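Local coordinates for protein fructose-bisphosphate aldolase (Plasmodium falciparum, PDB 4TR9) that belongs to the class I fructose-bisphosphate aldolase family, whose members are enzymes built on a TIM-barrel fold, at residues A[209-221]-A[259-272]. Numbering follows the deposited sequence.
Sequences CAVVTQKVLSCVF and LTVRTLRRTVPPAL
Thr263 CG2 and Thr213 CG2 meet at 3.7 Å, one bump of the interface where segments 209-221 and 259-267 of helices 206-226 and 253-267 run the same way, inclined by 26° with axes 9.4 Å apart. The Thr263 methyl also lies beside the backbone of Gln214, while Ala210 CB rests near Thr263 OG1. One turn on, Thr267 turns its methyl to a different spot, 3.5 Å from Gln214 O and touching the Gln214 CG methylene, and its OG1 lies against Leu217 CD1. A chi1 of 56° swings that hydroxyl back over its own helix, where it donates to Thr263 O. Leu217 CD1 extends across to Leu264 CD2, 4.0 Å away. Residues 267-272 form a hollow for Phe221: Thr267 O and Pro269 CD lie over one ring face, the latter 4.1 Å from the centroid in a CH-pi contact; Leu272 CD2 meets the edge and Val268 CG2 comes obliquely to CE2. On the other flank the contact is polar: extended Gln214 brings OE1 to the guanidinium edge of Arg266, a weak bond of 3.4 Å to NH2, and one water bridges OE1 to Thr263 OG1. Arg266 pairs more strongly with Glu232 of a second subunit. Both helices belong to the barrel's outer layer: Leu217, Phe221, Val268 and Leu272 touch Leu236 of strand 235-236, Thr213 reaches Ile198 of strand 191-198, and helix 168-187 packs against helix 206-226 through Lys215 and Cys219.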
loop_
_atom_site.group_PDB
_atom_site.type_symbol
_atom_site.label_atom_id
_atom_site.label_comp_id
_atom_site.label_asym_id
_atom_site.label_seq_id
_atom_site.Cartn_x
_atom_site.Cartn_y
_atom_site.Cartn_z
ATOM N N CYS A 209 5.179 2.322 -23.176
ATOM C CA CYS A 209 6.320 2.737 -22.369
ATOM C C CYS A 209 5.970 3.915 -21.464
ATOM O O CYS A 209 6.443 3.997 -20.333
ATOM C CB CYS A 209 7.505 3.104 -23.265
ATOM S SG CYS A 209 8.978 3.638 -22.363
ATOM N N ALA A 210 5.138 4.820 -21.967
ATOM C CA ALA A 210 4.709 5.978 -21.191
ATOM C C ALA A 210 3.869 5.554 -19.991
ATOM O O ALA A 210 4.075 6.034 -18.876
ATOM C CB ALA A 210 3.931 6.947 -22.065
ATOM N N VAL A 211 2.924 4.649 -20.228
ATOM C CA VAL A 211 2.043 4.160 -19.175
ATOM C C VAL A 211 2.831 3.418 -18.098
ATOM O O VAL A 211 2.595 3.600 -16.903
ATOM C CB VAL A 211 0.954 3.228 -19.742
ATOM C CG1 VAL A 211 0.100 2.661 -18.622
ATOM C CG2 VAL A 211 0.091 3.972 -20.748
ATOM N N VAL A 212 3.774 2.587 -18.532
ATOM C CA VAL A 212 4.608 1.824 -17.610
ATOM C C VAL A 212 5.527 2.740 -16.805
ATOM O O VAL A 212 5.628 2.611 -15.585
ATOM C CB VAL A 212 5.459 0.777 -18.356
ATOM C CG1 VAL A 212 6.470 0.138 -17.415
ATOM C CG2 VAL A 212 4.567 -0.279 -18.987
ATOM N N THR A 213 6.192 3.664 -17.491
ATOM C CA THR A 213 7.103 4.594 -16.833
ATOM C C THR A 213 6.363 5.455 -15.816
ATOM O O THR A 213 6.864 5.707 -14.721
ATOM C CB THR A 213 7.815 5.504 -17.851
ATOM O OG1 THR A 213 8.494 4.698 -18.821
ATOM C CG2 THR A 213 8.823 6.402 -17.152
ATOM N N GLN A 214 5.163 5.894 -16.182
ATOM C CA GLN A 214 4.334 6.692 -15.288
ATOM C C GLN A 214 3.948 5.897 -14.043
ATOM O O GLN A 214 3.917 6.434 -12.936
ATOM C CB GLN A 214 3.081 7.180 -16.019
ATOM C CG GLN A 214 2.114 7.964 -15.148
ATOM C CD GLN A 214 0.926 8.490 -15.928
ATOM O OE1 GLN A 214 0.959 8.567 -17.157
ATOM N NE2 GLN A 214 -0.133 8.856 -15.216
ATOM N N LYS A 215 3.662 4.613 -14.232
ATOM C CA LYS A 215 3.278 3.740 -13.128
ATOM C C LYS A 215 4.460 3.463 -12.204
ATOM O O LYS A 215 4.318 3.469 -10.980
ATOM C CB LYS A 215 2.709 2.423 -13.660
ATOM C CG LYS A 215 2.266 1.452 -12.578
ATOM C CD LYS A 215 1.838 0.122 -13.175
ATOM C CE LYS A 215 1.363 -0.844 -12.102
ATOM N NZ LYS A 215 0.152 -0.343 -11.393
ATOM N N VAL A 216 5.624 3.219 -12.797
ATOM C CA VAL A 216 6.830 2.936 -12.028
ATOM C C VAL A 216 7.274 4.155 -11.223
ATOM O O VAL A 216 7.537 4.050 -10.024
ATOM C CB VAL A 216 7.987 2.479 -12.940
ATOM C CG1 VAL A 216 9.283 2.378 -12.149
ATOM C CG2 VAL A 216 7.652 1.146 -13.591
ATOM N N LEU A 217 7.344 5.309 -11.882
ATOM C CA LEU A 217 7.770 6.543 -11.228
ATOM C C LEU A 217 6.849 6.924 -10.071
ATOM O O LEU A 217 7.300 7.476 -9.068
ATOM C CB LEU A 217 7.841 7.690 -12.238
ATOM C CG LEU A 217 9.008 7.635 -13.229
ATOM C CD1 LEU A 217 9.049 8.892 -14.085
ATOM C CD2 LEU A 217 10.328 7.433 -12.499
ATOM N N SER A 218 5.561 6.628 -10.213
ATOM C CA SER A 218 4.595 6.898 -9.155
ATOM C C SER A 218 4.913 6.079 -7.909
ATOM O O SER A 218 4.802 6.568 -6.786
ATOM C CB SER A 218 3.174 6.599 -9.635
ATOM O OG SER A 218 2.235 6.781 -8.590
ATOM N N CYS A 219 5.311 4.829 -8.118
ATOM C CA CYS A 219 5.648 3.936 -7.017
ATOM C C CYS A 219 7.027 4.257 -6.448
ATOM O O CYS A 219 7.261 4.111 -5.247
ATOM C CB CYS A 219 5.593 2.478 -7.475
ATOM S SG CYS A 219 5.862 1.272 -6.158
ATOM N N VAL A 220 7.935 4.695 -7.315
ATOM C CA VAL A 220 9.286 5.051 -6.893
ATOM C C VAL A 220 9.260 6.237 -5.934
ATOM O O VAL A 220 9.808 6.166 -4.835
ATOM C CB VAL A 220 10.190 5.385 -8.098
ATOM C CG1 VAL A 220 11.456 6.091 -7.638
ATOM C CG2 VAL A 220 10.533 4.120 -8.870
ATOM N N PHE A 221 8.611 7.320 -6.348
ATOM C CA PHE A 221 8.509 8.509 -5.510
ATOM C C PHE A 221 7.677 8.248 -4.260
ATOM O O PHE A 221 7.917 8.847 -3.213
ATOM C CB PHE A 221 7.919 9.677 -6.301
ATOM C CG PHE A 221 8.921 10.389 -7.162
ATOM C CD1 PHE A 221 9.690 11.415 -6.642
ATOM C CD2 PHE A 221 9.101 10.027 -8.486
ATOM C CE1 PHE A 221 10.620 12.072 -7.428
ATOM C CE2 PHE A 221 10.028 10.679 -9.277
ATOM C CZ PHE A 221 10.788 11.703 -8.748
ATOM N N LEU A 259 6.076 12.606 -25.088
ATOM C CA LEU A 259 5.632 11.590 -24.141
ATOM C C LEU A 259 6.584 11.449 -22.957
ATOM O O LEU A 259 6.231 10.855 -21.938
ATOM C CB LEU A 259 5.465 10.248 -24.857
ATOM C CG LEU A 259 4.288 10.204 -25.835
ATOM C CD1 LEU A 259 4.453 9.088 -26.846
ATOM C CD2 LEU A 259 2.974 10.047 -25.085
ATOM N N THR A 260 7.788 11.998 -23.086
ATOM C CA THR A 260 8.738 12.003 -21.979
ATOM C C THR A 260 8.419 13.139 -21.014
ATOM O O THR A 260 8.383 12.942 -19.799
ATOM C CB THR A 260 10.192 12.142 -22.470
ATOM O OG1 THR A 260 10.531 11.017 -23.291
ATOM C CG2 THR A 260 11.150 12.204 -21.292
ATOM N N VAL A 261 8.182 14.327 -21.565
ATOM C CA VAL A 261 7.824 15.491 -20.761
ATOM C C VAL A 261 6.494 15.272 -20.044
ATOM O O VAL A 261 6.358 15.586 -18.861
ATOM C CB VAL A 261 7.742 16.770 -21.624
ATOM C CG1 VAL A 261 7.113 17.912 -20.841
ATOM C CG2 VAL A 261 9.126 17.163 -22.120
ATOM N N ARG A 262 5.520 14.719 -20.763
ATOM C CA ARG A 262 4.210 14.436 -20.186
ATOM C C ARG A 262 4.317 13.447 -19.029
ATOM O O ARG A 262 3.654 13.604 -18.005
ATOM C CB ARG A 262 3.258 13.887 -21.250
ATOM C CG ARG A 262 1.824 13.730 -20.764
ATOM C CD ARG A 262 0.960 13.018 -21.788
ATOM N NE ARG A 262 1.221 11.582 -21.818
ATOM C CZ ARG A 262 0.564 10.721 -22.586
ATOM N NH1 ARG A 262 0.867 9.430 -22.549
ATOM N NH2 ARG A 262 -0.396 11.150 -23.394
ATOM N N THR A 263 5.159 12.432 -19.198
ATOM C CA THR A 263 5.345 11.409 -18.176
ATOM C C THR A 263 5.965 11.993 -16.908
ATOM O O THR A 263 5.564 11.652 -15.795
ATOM C CB THR A 263 6.233 10.259 -18.688
ATOM O OG1 THR A 263 5.683 9.733 -19.902
ATOM C CG2 THR A 263 6.322 9.147 -17.651
ATOM N N LEU A 264 6.938 12.881 -17.086
ATOM C CA LEU A 264 7.630 13.493 -15.958
ATOM C C LEU A 264 6.743 14.491 -15.223
ATOM O O LEU A 264 6.736 14.536 -13.992
ATOM C CB LEU A 264 8.912 14.183 -16.428
ATOM C CG LEU A 264 10.008 13.264 -16.972
ATOM C CD1 LEU A 264 11.222 14.074 -17.399
ATOM C CD2 LEU A 264 10.392 12.215 -15.938
ATOM N N ARG A 265 5.994 15.288 -15.978
ATOM C CA ARG A 265 5.116 16.293 -15.389
ATOM C C ARG A 265 3.997 15.655 -14.572
ATOM O O ARG A 265 3.495 16.252 -13.622
ATOM C CB ARG A 265 4.523 17.193 -16.475
ATOM C CG ARG A 265 5.528 18.138 -17.114
ATOM C CD ARG A 265 4.862 19.045 -18.134
ATOM N NE ARG A 265 3.806 19.857 -17.538
ATOM C CZ ARG A 265 4.008 21.036 -16.959
ATOM N NH1 ARG A 265 2.988 21.707 -16.443
ATOM N NH2 ARG A 265 5.231 21.546 -16.894
ATOM N N ARG A 266 3.616 14.437 -14.942
ATOM C CA ARG A 266 2.541 13.732 -14.252
ATOM C C ARG A 266 3.013 13.031 -12.980
ATOM O O ARG A 266 2.195 12.632 -12.152
ATOM C CB ARG A 266 1.894 12.702 -15.183
ATOM C CG ARG A 266 0.995 13.288 -16.259
ATOM C CD ARG A 266 0.441 12.183 -17.150
ATOM N NE ARG A 266 -0.480 12.689 -18.164
ATOM C CZ ARG A 266 -1.051 11.932 -19.095
ATOM N NH1 ARG A 266 -1.877 12.474 -19.979
ATOM N NH2 ARG A 266 -0.793 10.632 -19.145
ATOM N N THR A 267 4.324 12.879 -12.821
ATOM C CA THR A 267 4.848 12.043 -11.743
ATOM C C THR A 267 5.891 12.716 -10.850
ATOM O O THR A 267 5.969 12.419 -9.658
ATOM C CB THR A 267 5.471 10.750 -12.312
ATOM O OG1 THR A 267 6.474 11.087 -13.279
ATOM C CG2 THR A 267 4.408 9.888 -12.977
ATOM N N VAL A 268 6.692 13.614 -11.419
ATOM C CA VAL A 268 7.838 14.169 -10.698
ATOM C C VAL A 268 7.570 15.542 -10.081
ATOM O O VAL A 268 7.403 16.526 -10.798
ATOM C CB VAL A 268 9.070 14.292 -11.621
ATOM C CG1 VAL A 268 10.252 14.847 -10.847
ATOM C CG2 VAL A 268 9.413 12.943 -12.235
ATOM N N PRO A 269 7.546 15.608 -8.739
ATOM C CA PRO A 269 7.367 16.871 -8.012
ATOM C C PRO A 269 8.507 17.855 -8.276
ATOM O O PRO A 269 9.661 17.436 -8.364
ATOM C CB PRO A 269 7.356 16.435 -6.541
ATOM C CG PRO A 269 6.997 14.988 -6.571
ATOM C CD PRO A 269 7.620 14.457 -7.824
ATOM N N PRO A 270 8.180 19.152 -8.399
ATOM C CA PRO A 270 9.127 20.231 -8.706
ATOM C C PRO A 270 10.251 20.392 -7.681
ATOM O O PRO A 270 11.243 21.059 -7.979
ATOM C CB PRO A 270 8.239 21.479 -8.718
ATOM C CG PRO A 270 6.880 20.970 -9.028
ATOM C CD PRO A 270 6.796 19.646 -8.337
ATOM N N ALA A 271 10.096 19.802 -6.499
ATOM C CA ALA A 271 11.127 19.873 -5.466
ATOM C C ALA A 271 12.418 19.222 -5.944
ATOM O O ALA A 271 13.511 19.605 -5.528
ATOM C CB ALA A 271 10.648 19.216 -4.186
ATOM N N LEU A 272 12.282 18.228 -6.815
ATOM C CA LEU A 272 13.435 17.598 -7.437
ATOM C C LEU A 272 14.113 18.608 -8.353
ATOM O O LEU A 272 13.506 19.085 -9.310
ATOM C CB LEU A 272 13.017 16.351 -8.218
ATOM C CG LEU A 272 14.121 15.344 -8.538
ATOM C CD1 LEU A 272 14.574 14.630 -7.273
ATOM C CD2 LEU A 272 13.651 14.346 -9.580
HETATM O O HOH W 1 2.471 9.500 -19.266
#